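PDB 5Y0E: TssK from Serratia sp. FS14, which is a trimeric component of the type VI secretion baseplate and probably links the baseplate to the membrane-spanning complex of the apparatus. Local coordinates for residues K338-F343 and S422-H427; M69-P74 and L121-A126; F235-L240 and A274-Q279; E173-G176 and L180-D183. All coordinates share one frame; numbering follows the deposited sequence.

Along the chain the four contacts follow one another without interleaving: contact 2 first, then contact 4, contact 3 and contact 1. Contacts 2 and 4 both reach the six-stranded mixed sheet of the N-terminal part, with centres about 30 Å apart; contact 4 pairs strand 163-174 with 180-182, one of its two outermost strands within the chain. Contact 3 belongs to the helices that follow, about 43 Å from contact 4 between centres, and contact 1 to the eight-stranded antiparallel sheet of the C-terminal part, about 48 Å from contact 2 between centres. Contacts 2 and 3 also touch neighbouring subunits, whereas contacts 1 and 4 are internal to the chain, so subunit association involves both the N-terminal part and the helices.

Contact 1: residues K338-F343 and S422-H427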
loop_
_atom_site.group_PDB
_atom_site.type_symbol
_atom_site.label_atom_id
_atom_site.label_comp_id
_atom_site.label_asym_id
_atom_site.label_seq_id
_atom_site.Cartn_x
_atom_site.Cartn_y
_atom_site.Cartn_z
ATOM N N LYS A 338 -4.597 14.961 -30.038
ATOM C CA LYS A 338 -3.651 15.846 -30.664
ATOM C C LYS A 338 -2.424 15.048 -31.009
ATOM O O LYS A 338 -1.790 15.268 -32.032
ATOM C CB LYS A 338 -3.257 16.966 -29.704
ATOM C CG LYS A 338 -4.382 17.928 -29.376
ATOM C CD LYS A 338 -3.936 19.001 -28.400
ATOM C CE LYS A 338 -5.065 19.975 -28.095
ATOM N NZ LYS A 338 -4.652 21.021 -27.122
ATOM N N MET A 339 -2.128 14.084 -30.165
ATOM C CA MET A 339 -0.980 13.232 -30.331
ATOM C C MET A 339 -0.696 12.769 -31.753
ATOM O O MET A 339 0.437 12.665 -32.175
ATOM C CB MET A 339 -1.196 12.000 -29.489
ATOM C CG MET A 339 -0.318 11.918 -28.275
ATOM S SD MET A 339 0.507 10.338 -28.296
ATOM C CE MET A 339 1.986 10.818 -27.444
ATOM N N MET A 340 -1.733 12.482 -32.496
ATOM C CA MET A 340 -1.537 11.950 -33.822
ATOM C C MET A 340 -1.234 12.963 -34.898
ATOM O O MET A 340 -1.104 12.611 -36.051
ATOM C CB MET A 340 -2.727 11.115 -34.221
ATOM C CG MET A 340 -2.982 9.990 -33.254
ATOM S SD MET A 340 -2.472 8.449 -33.975
ATOM C CE MET A 340 -3.565 7.307 -33.191
ATOM N N ARG A 341 -1.103 14.216 -34.525
ATOM C CA ARG A 341 -0.801 15.236 -35.482
ATOM C C ARG A 341 0.454 15.980 -35.068
ATOM O O ARG A 341 1.061 16.662 -35.871
ATOM C CB ARG A 341 -1.994 16.162 -35.634
ATOM C CG ARG A 341 -1.842 17.290 -36.636
ATOM C CD ARG A 341 -3.129 18.099 -36.749
ATOM N NE ARG A 341 -3.455 18.798 -35.505
ATOM C CZ ARG A 341 -2.947 19.971 -35.132
ATOM N NH1 ARG A 341 -2.065 20.603 -35.897
ATOM N NH2 ARG A 341 -3.326 20.510 -33.981
ATOM N N ASP A 342 0.860 15.826 -33.818
ATOM C CA ASP A 342 2.060 16.483 -33.316
ATOM C C ASP A 342 3.260 15.564 -33.140
ATOM O O ASP A 342 4.360 16.019 -32.891
ATOM C CB ASP A 342 1.768 17.104 -31.963
ATOM C CG ASP A 342 0.718 18.152 -32.035
ATOM O OD1 ASP A 342 0.432 18.592 -33.150
ATOM O OD2 ASP A 342 0.181 18.541 -30.992
ATOM N N PHE A 343 3.048 14.269 -33.277
ATOM C CA PHE A 343 4.115 13.334 -33.046
ATOM C C PHE A 343 4.453 12.413 -34.177
ATOM O O PHE A 343 3.623 12.065 -34.968
ATOM C CB PHE A 343 3.737 12.439 -31.872
ATOM C CG PHE A 343 3.764 13.125 -30.554
ATOM C CD1 PHE A 343 2.705 13.881 -30.142
ATOM C CD2 PHE A 343 4.845 13.012 -29.741
ATOM C CE1 PHE A 343 2.725 14.523 -28.940
ATOM C CE2 PHE A 343 4.878 13.645 -28.542
ATOM C CZ PHE A 343 3.812 14.403 -28.135
ATOM N N SER A 422 -8.074 6.596 -31.600
ATOM C CA SER A 422 -7.490 6.756 -30.279
ATOM C C SER A 422 -6.534 5.630 -29.918
ATOM O O SER A 422 -6.150 5.511 -28.747
ATOM C CB SER A 422 -8.590 6.857 -29.224
ATOM O OG SER A 422 -9.363 5.672 -29.207
ATOM N N ALA A 423 -6.113 4.823 -30.883
ATOM C CA ALA A 423 -5.212 3.729 -30.575
ATOM C C ALA A 423 -4.705 3.140 -31.870
ATOM O O ALA A 423 -5.451 3.043 -32.845
ATOM C CB ALA A 423 -5.905 2.642 -29.752
ATOM N N PHE A 424 -3.441 2.755 -31.875
ATOM C CA PHE A 424 -2.912 1.986 -32.978
ATOM C C PHE A 424 -3.232 0.520 -32.769
ATOM O O PHE A 424 -3.236 0.016 -31.645
ATOM C CB PHE A 424 -1.399 2.138 -33.086
ATOM C CG PHE A 424 -0.930 3.507 -33.477
ATOM C CD1 PHE A 424 -0.741 4.487 -32.525
ATOM C CD2 PHE A 424 -0.615 3.791 -34.790
ATOM C CE1 PHE A 424 -0.276 5.727 -32.884
ATOM C CE2 PHE A 424 -0.156 5.026 -35.149
ATOM C CZ PHE A 424 0.022 5.992 -34.196
ATOM N N ALA A 425 -3.478 -0.170 -33.867
ATOM C CA ALA A 425 -3.551 -1.617 -33.855
ATOM C C ALA A 425 -2.431 -2.155 -34.726
ATOM O O ALA A 425 -2.216 -1.667 -35.838
ATOM C CB ALA A 425 -4.906 -2.116 -34.347
ATOM N N LEU A 426 -1.712 -3.141 -34.211
ATOM C CA LEU A 426 -0.604 -3.749 -34.927
ATOM C C LEU A 426 -0.794 -5.251 -34.918
ATOM O O LEU A 426 -0.972 -5.849 -33.855
ATOM C CB LEU A 426 0.749 -3.403 -34.301
ATOM C CG LEU A 426 1.133 -1.939 -34.085
ATOM C CD1 LEU A 426 0.602 -1.404 -32.776
ATOM C CD2 LEU A 426 2.639 -1.793 -34.149
ATOM N N HIS A 427 -0.718 -5.854 -36.099
ATOM C CA HIS A 427 -0.834 -7.292 -36.280
ATOM C C HIS A 427 0.344 -7.727 -37.111
ATOM O O HIS A 427 0.662 -7.096 -38.091
ATOM C CB HIS A 427 -2.106 -7.642 -37.018
ATOM C CG HIS A 427 -2.252 -9.099 -37.307
ATOM N ND1 HIS A 427 -1.677 -9.699 -38.399
ATOM C CD2 HIS A 427 -2.918 -10.073 -36.650
ATOM C CE1 HIS A 427 -1.979 -10.983 -38.402
ATOM N NE2 HIS A 427 -2.733 -11.235 -37.351
#
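Met-340 lays its thioether end against the ring of Phe-424, a Met-aromatic contact that fastens the short helix 339-342 to strand 423-428 of the eight-stranded antiparallel sheet. The methyl and the sulfur meet the ring differently. CE of Met-340 stands over one face, 4.1 Å from the centroid of the Phe-424 ring and 27° off the normal, a CH-pi contact. The sulfur approaches more obliquely, toward the far end of the ring, where Met-340 SD comes within 3.5 Å of Phe-424 CZ. The same methyl also brushes the backbone, with Met-340 CE 4.2 Å from Ala-423 N.

The two side chains reach for each other from opposite directions. Met-340 starts with CG beside its backbone N and anti to the carbonyl carbon, and a bend at chi2 (-106°) turns the thioether toward the ring.

Further out, the Phe-424 ring meets Phe-439 edge-to-face and Phe-345 with planes at about 55°, while Met-418 of helix 414-419 touches both Met-340 and Phe-424. The backbone of Phe-424 is hydrogen-bonded to Ala-332, which fixes the strand that carries the ring. The contact is thus buried apolar packing between a connecting helix and the sheet. On the helix side, Lys-338 O receives Arg-341 N at 2.8 Å and Asp-342 N at 3.2 Å. Within the same segment Met-339 CE lies over one face of the Phe-343 ring, 3.9 Å above its plane and over its centre.

Contact 2: residues M69-P74 and L121-A126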
loop_
_atom_site.group_PDB
_atom_site.type_symbol
_atom_site.label_atom_id
_atom_site.label_comp_id
_atom_site.label_asym_id
_atom_site.label_seq_id
_atom_site.Cartn_x
_atom_site.Cartn_y
_atom_site.Cartn_z
ATOM N N MET A 69 -20.389 14.330 3.296
ATOM C CA MET A 69 -20.075 15.719 3.507
ATOM C C MET A 69 -19.115 15.867 4.669
ATOM O O MET A 69 -18.957 14.958 5.477
ATOM C CB MET A 69 -21.352 16.504 3.770
ATOM C CG MET A 69 -22.327 16.463 2.605
ATOM S SD MET A 69 -21.728 17.222 1.071
ATOM C CE MET A 69 -21.570 18.889 1.605
ATOM N N PRO A 70 -18.430 16.997 4.762
ATOM C CA PRO A 70 -17.452 17.156 5.839
ATOM C C PRO A 70 -18.043 17.047 7.216
ATOM O O PRO A 70 -17.316 16.708 8.152
ATOM C CB PRO A 70 -16.881 18.551 5.575
ATOM C CG PRO A 70 -16.953 18.664 4.139
ATOM C CD PRO A 70 -18.214 17.982 3.698
ATOM N N ASP A 71 -19.325 17.321 7.380
ATOM C CA ASP A 71 -19.961 17.217 8.680
ATOM C C ASP A 71 -20.430 15.805 8.999
ATOM O O ASP A 71 -21.019 15.597 10.054
ATOM C CB ASP A 71 -21.138 18.180 8.777
ATOM C CG ASP A 71 -22.303 17.735 7.963
ATOM O OD1 ASP A 71 -22.118 16.933 7.032
ATOM O OD2 ASP A 71 -23.407 18.202 8.244
ATOM N N GLY A 72 -20.184 14.846 8.119
ATOM C CA GLY A 72 -20.489 13.458 8.357
ATOM C C GLY A 72 -21.692 12.941 7.603
ATOM O O GLY A 72 -22.000 11.752 7.696
ATOM N N THR A 73 -22.357 13.786 6.848
ATOM C CA THR A 73 -23.638 13.423 6.290
ATOM C C THR A 73 -23.458 12.670 4.988
ATOM O O THR A 73 -22.943 13.242 4.031
ATOM C CB THR A 73 -24.451 14.658 6.052
ATOM O OG1 THR A 73 -24.480 15.416 7.252
ATOM C CG2 THR A 73 -25.849 14.283 5.644
ATOM N N PRO A 74 -23.868 11.414 4.905
ATOM C CA PRO A 74 -23.854 10.710 3.622
ATOM C C PRO A 74 -24.959 11.197 2.713
ATOM O O PRO A 74 -25.987 11.689 3.165
ATOM C CB PRO A 74 -24.084 9.254 4.022
ATOM C CG PRO A 74 -24.770 9.325 5.318
ATOM C CD PRO A 74 -24.311 10.556 6.009
ATOM N N LEU A 121 -31.401 27.821 6.217
ATOM C CA LEU A 121 -30.463 26.810 6.618
ATOM C C LEU A 121 -30.998 25.503 7.137
ATOM O O LEU A 121 -30.420 24.910 8.013
ATOM C CB LEU A 121 -29.530 27.406 7.636
ATOM C CG LEU A 121 -29.014 28.702 7.060
ATOM C CD1 LEU A 121 -28.362 29.504 8.153
ATOM C CD2 LEU A 121 -28.024 28.380 5.971
ATOM N N ALA A 122 -32.094 25.048 6.581
ATOM C CA ALA A 122 -32.654 23.790 6.975
ATOM C C ALA A 122 -31.977 22.690 6.205
ATOM O O ALA A 122 -31.640 22.856 5.075
ATOM C CB ALA A 122 -34.136 23.781 6.717
ATOM N N ARG A 123 -31.791 21.551 6.828
ATOM C CA ARG A 123 -31.139 20.464 6.165
ATOM C C ARG A 123 -32.090 19.649 5.336
ATOM O O ARG A 123 -31.692 19.003 4.408
ATOM C CB ARG A 123 -30.445 19.579 7.180
ATOM C CG ARG A 123 -29.142 20.146 7.672
ATOM C CD ARG A 123 -28.645 19.504 8.938
ATOM N NE ARG A 123 -28.301 18.125 8.721
ATOM C CZ ARG A 123 -27.092 17.693 8.418
ATOM N NH1 ARG A 123 -26.103 18.530 8.293
ATOM N NH2 ARG A 123 -26.877 16.416 8.250
ATOM N N TYR A 124 -33.361 19.705 5.653
ATOM C CA TYR A 124 -34.298 18.904 4.920
ATOM C C TYR A 124 -35.499 19.630 4.388
ATOM O O TYR A 124 -35.924 20.613 4.929
ATOM C CB TYR A 124 -34.775 17.766 5.803
ATOM C CG TYR A 124 -33.721 16.756 6.131
ATOM C CD1 TYR A 124 -33.510 15.685 5.322
ATOM C CD2 TYR A 124 -32.948 16.880 7.254
ATOM C CE1 TYR A 124 -32.557 14.764 5.608
ATOM C CE2 TYR A 124 -31.988 15.962 7.550
ATOM C CZ TYR A 124 -31.802 14.902 6.719
ATOM O OH TYR A 124 -30.852 13.977 6.997
ATOM N N LEU A 125 -36.029 19.117 3.294
ATOM C CA LEU A 125 -37.227 19.635 2.693
ATOM C C LEU A 125 -38.189 18.486 2.702
ATOM O O LEU A 125 -37.921 17.462 2.137
ATOM C CB LEU A 125 -36.989 20.065 1.276
ATOM C CG LEU A 125 -38.270 20.515 0.620
ATOM C CD1 LEU A 125 -38.691 21.843 1.190
ATOM C CD2 LEU A 125 -38.088 20.588 -0.871
ATOM N N ALA A 126 -39.336 18.680 3.317
ATOM C CA ALA A 126 -40.308 17.611 3.465
ATOM C C ALA A 126 -41.128 17.449 2.196
ATOM O O ALA A 126 -41.500 18.428 1.553
ATOM C CB ALA A 126 -41.227 17.889 4.648
#
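Arg-123 NH1 is gripped by two acceptors, the carboxylate of Asp-71 and Pro-103 O at the end of strand 96-103. Its bond to Asp-71 OD2 is a salt bridge of 2.7 Å, and the nitrogen meets OD2 nearly along the C-O bond. Beside it, Arg-123 NH2 donates to Thr-73 OG1 at 2.8 Å in a nearly straight bond (167°). Both acceptors sit at the guanidinium edge, close to its plane, although the carboxylate itself is turned 49° against that plane.

The acceptors are held in place by each other. Thr-73 OG1 donates a hydrogen bond to Asp-71 OD1 at 2.8 Å, and Thr-73 N reaches the same Asp-71 OD1 at 3.2 Å; both come from one face of the carboxylate. Asp-71 can serve them because its CG is tucked between backbone N and carbonyl carbon (chi1 73°), folding the carboxylate back over the turn. The hydroxyl therefore accepts from the arginine and donates to the aspartate, probably stabilising the charge pair.

Next to this site, Gly-72 O is hydrogen-bonded to Trp-34 of the second subunit. The backbone bonds Gly-72 N to Met-69 O and Met-69 N to Thr-73 O, with Gly-72 at positive phi, fit a type I turn followed by a G1 bulge, onto which Asp-71 builds an Asx turn.

Contact 3: residues F235-L240 and A274-Q279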
loop_
_atom_site.group_PDB
_atom_site.type_symbol
_atom_site.label_atom_id
_atom_site.label_comp_id
_atom_site.label_asym_id
_atom_site.label_seq_id
_atom_site.Cartn_x
_atom_site.Cartn_y
_atom_site.Cartn_z
ATOM N N PHE A 235 20.688 -2.452 -10.794
ATOM C CA PHE A 235 19.974 -3.558 -10.242
ATOM C C PHE A 235 19.166 -3.121 -9.053
ATOM O O PHE A 235 18.088 -3.571 -8.878
ATOM C CB PHE A 235 20.918 -4.679 -9.887
ATOM C CG PHE A 235 20.231 -5.911 -9.438
ATOM C CD1 PHE A 235 19.482 -6.645 -10.294
ATOM C CD2 PHE A 235 20.327 -6.317 -8.166
ATOM C CE1 PHE A 235 18.835 -7.760 -9.878
ATOM C CE2 PHE A 235 19.689 -7.441 -7.744
ATOM C CZ PHE A 235 18.937 -8.162 -8.603
ATOM N N MET A 236 19.703 -2.267 -8.213
ATOM C CA MET A 236 18.917 -1.745 -7.101
ATOM C C MET A 236 17.677 -1.008 -7.569
ATOM O O MET A 236 16.689 -0.959 -6.847
ATOM C CB MET A 236 19.744 -0.791 -6.257
ATOM C CG MET A 236 20.693 -1.442 -5.371
ATOM S SD MET A 236 22.127 -0.463 -5.035
ATOM C CE MET A 236 22.051 -0.594 -3.342
ATOM N N LEU A 237 17.730 -0.390 -8.745
ATOM C CA LEU A 237 16.618 0.424 -9.194
ATOM C C LEU A 237 15.543 -0.429 -9.842
ATOM O O LEU A 237 14.358 -0.204 -9.619
ATOM C CB LEU A 237 17.114 1.496 -10.160
ATOM C CG LEU A 237 16.025 2.340 -10.827
ATOM C CD1 LEU A 237 15.309 3.248 -9.849
ATOM C CD2 LEU A 237 16.608 3.141 -11.897
ATOM N N LEU A 238 15.949 -1.405 -10.644
ATOM C CA LEU A 238 15.002 -2.382 -11.145
ATOM C C LEU A 238 14.258 -3.066 -9.996
ATOM O O LEU A 238 13.044 -3.257 -10.059
ATOM C CB LEU A 238 15.737 -3.392 -12.010
ATOM C CG LEU A 238 14.924 -4.557 -12.564
ATOM C CD1 LEU A 238 13.762 -4.094 -13.434
ATOM C CD2 LEU A 238 15.813 -5.452 -13.343
ATOM N N GLN A 239 14.968 -3.401 -8.928
ATOM C CA GLN A 239 14.322 -3.902 -7.728
ATOM C C GLN A 239 13.241 -2.972 -7.249
ATOM O O GLN A 239 12.150 -3.414 -6.884
ATOM C CB GLN A 239 15.329 -4.059 -6.620
ATOM C CG GLN A 239 15.599 -5.404 -6.253
ATOM C CD GLN A 239 16.832 -5.470 -5.433
ATOM O OE1 GLN A 239 17.929 -5.508 -5.980
ATOM N NE2 GLN A 239 16.678 -5.500 -4.110
ATOM N N LEU A 240 13.562 -1.680 -7.175
ATOM C CA LEU A 240 12.604 -0.706 -6.690
ATOM C C LEU A 240 11.451 -0.566 -7.656
ATOM O O LEU A 240 10.306 -0.426 -7.239
ATOM C CB LEU A 240 13.280 0.634 -6.469
ATOM C CG LEU A 240 12.381 1.758 -5.953
ATOM C CD1 LEU A 240 11.999 1.522 -4.540
ATOM C CD2 LEU A 240 13.068 3.085 -6.085
ATOM N N ALA A 274 14.757 9.434 -4.908
ATOM C CA ALA A 274 15.753 10.477 -4.713
ATOM C C ALA A 274 17.136 9.921 -4.438
ATOM O O ALA A 274 18.123 10.584 -4.731
ATOM C CB ALA A 274 15.345 11.391 -3.565
ATOM N N SER A 275 17.231 8.712 -3.905
ATOM C CA SER A 275 18.525 8.079 -3.744
ATOM C C SER A 275 19.295 8.049 -5.045
ATOM O O SER A 275 20.522 8.181 -5.050
ATOM C CB SER A 275 18.341 6.673 -3.206
ATOM O OG SER A 275 17.757 6.708 -1.921
ATOM N N PHE A 276 18.593 7.910 -6.152
ATOM C CA PHE A 276 19.222 7.792 -7.450
ATOM C C PHE A 276 19.407 9.128 -8.152
ATOM O O PHE A 276 19.916 9.159 -9.257
ATOM C CB PHE A 276 18.405 6.825 -8.298
ATOM C CG PHE A 276 18.277 5.485 -7.665
ATOM C CD1 PHE A 276 17.231 5.204 -6.795
ATOM C CD2 PHE A 276 19.228 4.515 -7.869
ATOM C CE1 PHE A 276 17.147 4.001 -6.184
ATOM C CE2 PHE A 276 19.114 3.289 -7.245
ATOM C CZ PHE A 276 18.085 3.042 -6.416
ATOM N N SER A 277 19.036 10.222 -7.528
ATOM C CA SER A 277 19.175 11.528 -8.125
ATOM C C SER A 277 20.550 12.089 -7.809
ATOM O O SER A 277 21.284 11.566 -6.979
ATOM C CB SER A 277 18.089 12.466 -7.614
ATOM O OG SER A 277 18.371 12.917 -6.309
ATOM N N ALA A 278 20.893 13.182 -8.488
ATOM C CA ALA A 278 22.153 13.848 -8.200
ATOM C C ALA A 278 22.234 14.278 -6.749
ATOM O O ALA A 278 23.294 14.194 -6.138
ATOM C CB ALA A 278 22.333 15.035 -9.128
ATOM N N GLN A 279 21.117 14.702 -6.167
ATOM C CA GLN A 279 21.088 15.141 -4.775
ATOM C C GLN A 279 21.148 13.994 -3.779
ATOM O O GLN A 279 21.411 14.243 -2.604
ATOM C CB GLN A 279 19.825 15.944 -4.483
ATOM C CG GLN A 279 19.517 17.031 -5.463
ATOM C CD GLN A 279 18.875 16.489 -6.704
ATOM O OE1 GLN A 279 19.494 15.754 -7.456
ATOM N NE2 GLN A 279 17.609 16.807 -6.907
#
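Met-236 begins the contact with the ring of Phe-276, where helix 229-253 of the helical bundle meets the segment following helix 259-273. Only the root of the methionine takes part: its CB lies at the ring edge, near the plane, 4.2 Å from Phe-276 CZ, while the end of the chain leads away; the residue also packs on Met-236 of the second subunit.

Leu-237 supplies the face. Its CB is 4.0 Å from Phe-276 CE2, and its CD1 stands over the ring, 4.2 Å from the centroid of Phe-276 and 12° off the normal, a well-centred CH-pi contact. The leucine directs CG anti to its backbone N (chi1 174°), beside the carbonyl carbon, and this sets CD1 over the face of the ring. One turn on from Met-236, Leu-240 slides by in the opposite sense to the phenylalanine, with Leu-240 CD2 4.2 Å from Phe-276 CE1 in an oblique approach. It also packs on Phe-269 and Leu-273 of helix 259-273, so the ring continues an apolar seam between the two helices.

Phe-276 thus packs its ring against three residues of the helix, by apolar and CH-pi contacts. Gln-239 of the third subunit touches both Phe-276 and Met-236, bringing this seam to the trimer interface. The segment that presents the ring is held by Ala-274 O, which accepts from Ser-277 N at 3.0 Å and from Ser-277 OG at 2.8 Å, the hydroxyl lying in the carbonyl plane on a lone pair.

Contact 4: residues E173-G176 and L180-D183; sequences EKRG and LRLD
Arg-181 crosses the end of Arg-175 at about a right angle before it turns to Glu-173. Its CB lies over one face of the Arg-175 guanidinium, 3.4 Å above the plane and offset toward the rim. CG and CD carry on past the same group, Arg-181 CD coming within 3.3 Å of Arg-175 NH2. A bend at chi3 (51°) then swings the guanidinium away from this neighbour and toward the glutamate. At NE the two arginines are still close, with Arg-181 NE 4.1 Å from Arg-175 NH2, and the Glu-173 carboxylate serves both. The tip, Arg-181 NH2, is 3.6 Å from Glu-173 CB and makes a long salt bridge of 3.7 Å to Glu-173 OE1.

Beneath these side chains is a beta hairpin, strands 163-174 and 180-182, the latter an outermost strand of the six-stranded mixed sheet within this chain. Glu-173 and Arg-181 form an antiparallel hydrogen-bonded pair: Arg-181 N donates to Glu-173 O at 3.0 Å, almost straight (173°). Lys-174 and Leu-180 form the adjoining non-hydrogen-bonded pair on the other face of the sheet, where Lys-174 CG rests 3.7 Å from Leu-180 CD2. The lysine extends beyond the leucine to a salt bridge between its NZ and Asp-91. Back among the charges, Glu-173 OE2 faces Arg-175 NE in another long salt bridge, well out of the guanidinium plane.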
loop_
_atom_site.group_PDB
_atom_site.type_symbol
_atom_site.label_atom_id
_atom_site.label_comp_id
_atom_site.label_asym_id
_atom_site.label_seq_id
_atom_site.Cartn_x
_atom_site.Cartn_y
_atom_site.Cartn_z
ATOM N N GLU A 173 -13.606 29.896 -17.791
ATOM C CA GLU A 173 -14.024 30.850 -18.798
ATOM C C GLU A 173 -15.471 30.567 -19.168
ATOM O O GLU A 173 -15.878 29.405 -19.267
ATOM C CB GLU A 173 -13.106 30.764 -20.024
ATOM C CG GLU A 173 -13.737 31.191 -21.332
ATOM C CD GLU A 173 -12.766 31.126 -22.495
ATOM O OE1 GLU A 173 -11.711 31.791 -22.442
ATOM O OE2 GLU A 173 -13.054 30.403 -23.463
ATOM N N LYS A 174 -16.248 31.631 -19.339
ATOM C CA LYS A 174 -17.594 31.536 -19.882
ATOM C C LYS A 174 -17.535 32.083 -21.294
ATOM O O LYS A 174 -17.430 33.293 -21.489
ATOM C CB LYS A 174 -18.593 32.305 -19.031
ATOM C CG LYS A 174 -20.031 32.124 -19.466
ATOM C CD LYS A 174 -20.931 33.018 -18.647
ATOM C CE LYS A 174 -22.372 32.915 -19.089
ATOM N NZ LYS A 174 -23.249 33.784 -18.259
ATOM N N ARG A 175 -17.600 31.191 -22.272
ATOM C CA ARG A 175 -17.408 31.573 -23.654
ATOM C C ARG A 175 -18.493 32.535 -24.111
ATOM O O ARG A 175 -19.460 32.817 -23.405
ATOM C CB ARG A 175 -17.394 30.338 -24.545
ATOM C CG ARG A 175 -16.285 29.384 -24.209
ATOM C CD ARG A 175 -16.107 28.358 -25.295
ATOM N NE ARG A 175 -14.959 27.499 -25.025
ATOM C CZ ARG A 175 -15.051 26.296 -24.471
ATOM N NH1 ARG A 175 -16.241 25.817 -24.143
ATOM N NH2 ARG A 175 -13.959 25.572 -24.251
ATOM N N GLY A 176 -18.311 33.046 -25.326
ATOM C CA GLY A 176 -19.271 33.991 -25.860
ATOM C C GLY A 176 -20.661 33.406 -25.972
ATOM O O GLY A 176 -21.651 34.089 -25.716
ATOM N N LEU A 180 -19.582 26.992 -20.829
ATOM C CA LEU A 180 -18.526 27.080 -19.836
ATOM C C LEU A 180 -17.418 26.096 -20.148
ATOM O O LEU A 180 -17.680 24.973 -20.572
ATOM C CB LEU A 180 -19.057 26.803 -18.445
ATOM C CG LEU A 180 -20.271 27.600 -17.964
ATOM C CD1 LEU A 180 -20.945 26.835 -16.866
ATOM C CD2 LEU A 180 -19.874 28.963 -17.489
ATOM N N ARG A 181 -16.181 26.540 -19.964
ATOM C CA ARG A 181 -15.022 25.667 -20.001
ATOM C C ARG A 181 -14.541 25.461 -18.574
ATOM O O ARG A 181 -14.376 26.427 -17.822
ATOM C CB ARG A 181 -13.898 26.243 -20.860
ATOM C CG ARG A 181 -12.689 25.332 -20.982
ATOM C CD ARG A 181 -11.668 25.900 -21.956
ATOM N NE ARG A 181 -11.355 27.286 -21.639
ATOM C CZ ARG A 181 -10.285 27.674 -20.959
ATOM N NH1 ARG A 181 -9.405 26.777 -20.534
ATOM N NH2 ARG A 181 -10.093 28.964 -20.708
ATOM N N LEU A 182 -14.338 24.207 -18.199
ATOM C CA LEU A 182 -13.971 23.860 -16.840
ATOM C C LEU A 182 -12.502 23.487 -16.757
ATOM O O LEU A 182 -11.917 22.981 -17.712
ATOM C CB LEU A 182 -14.816 22.697 -16.331
ATOM C CG LEU A 182 -16.307 22.969 -16.253
ATOM C CD1 LEU A 182 -17.031 21.692 -15.893
ATOM C CD2 LEU A 182 -16.567 24.030 -15.245
ATOM N N ASP A 183 -11.916 23.737 -15.601
ATOM C CA ASP A 183 -10.554 23.295 -15.340
ATOM C C ASP A 183 -10.565 21.795 -15.078
ATOM O O ASP A 183 -10.703 21.346 -13.949
ATOM C CB ASP A 183 -9.962 24.055 -14.168
ATOM C CG ASP A 183 -8.568 23.621 -13.862
ATOM O OD1 ASP A 183 -8.013 22.798 -14.616
ATOM O OD2 ASP A 183 -8.020 24.095 -12.859
#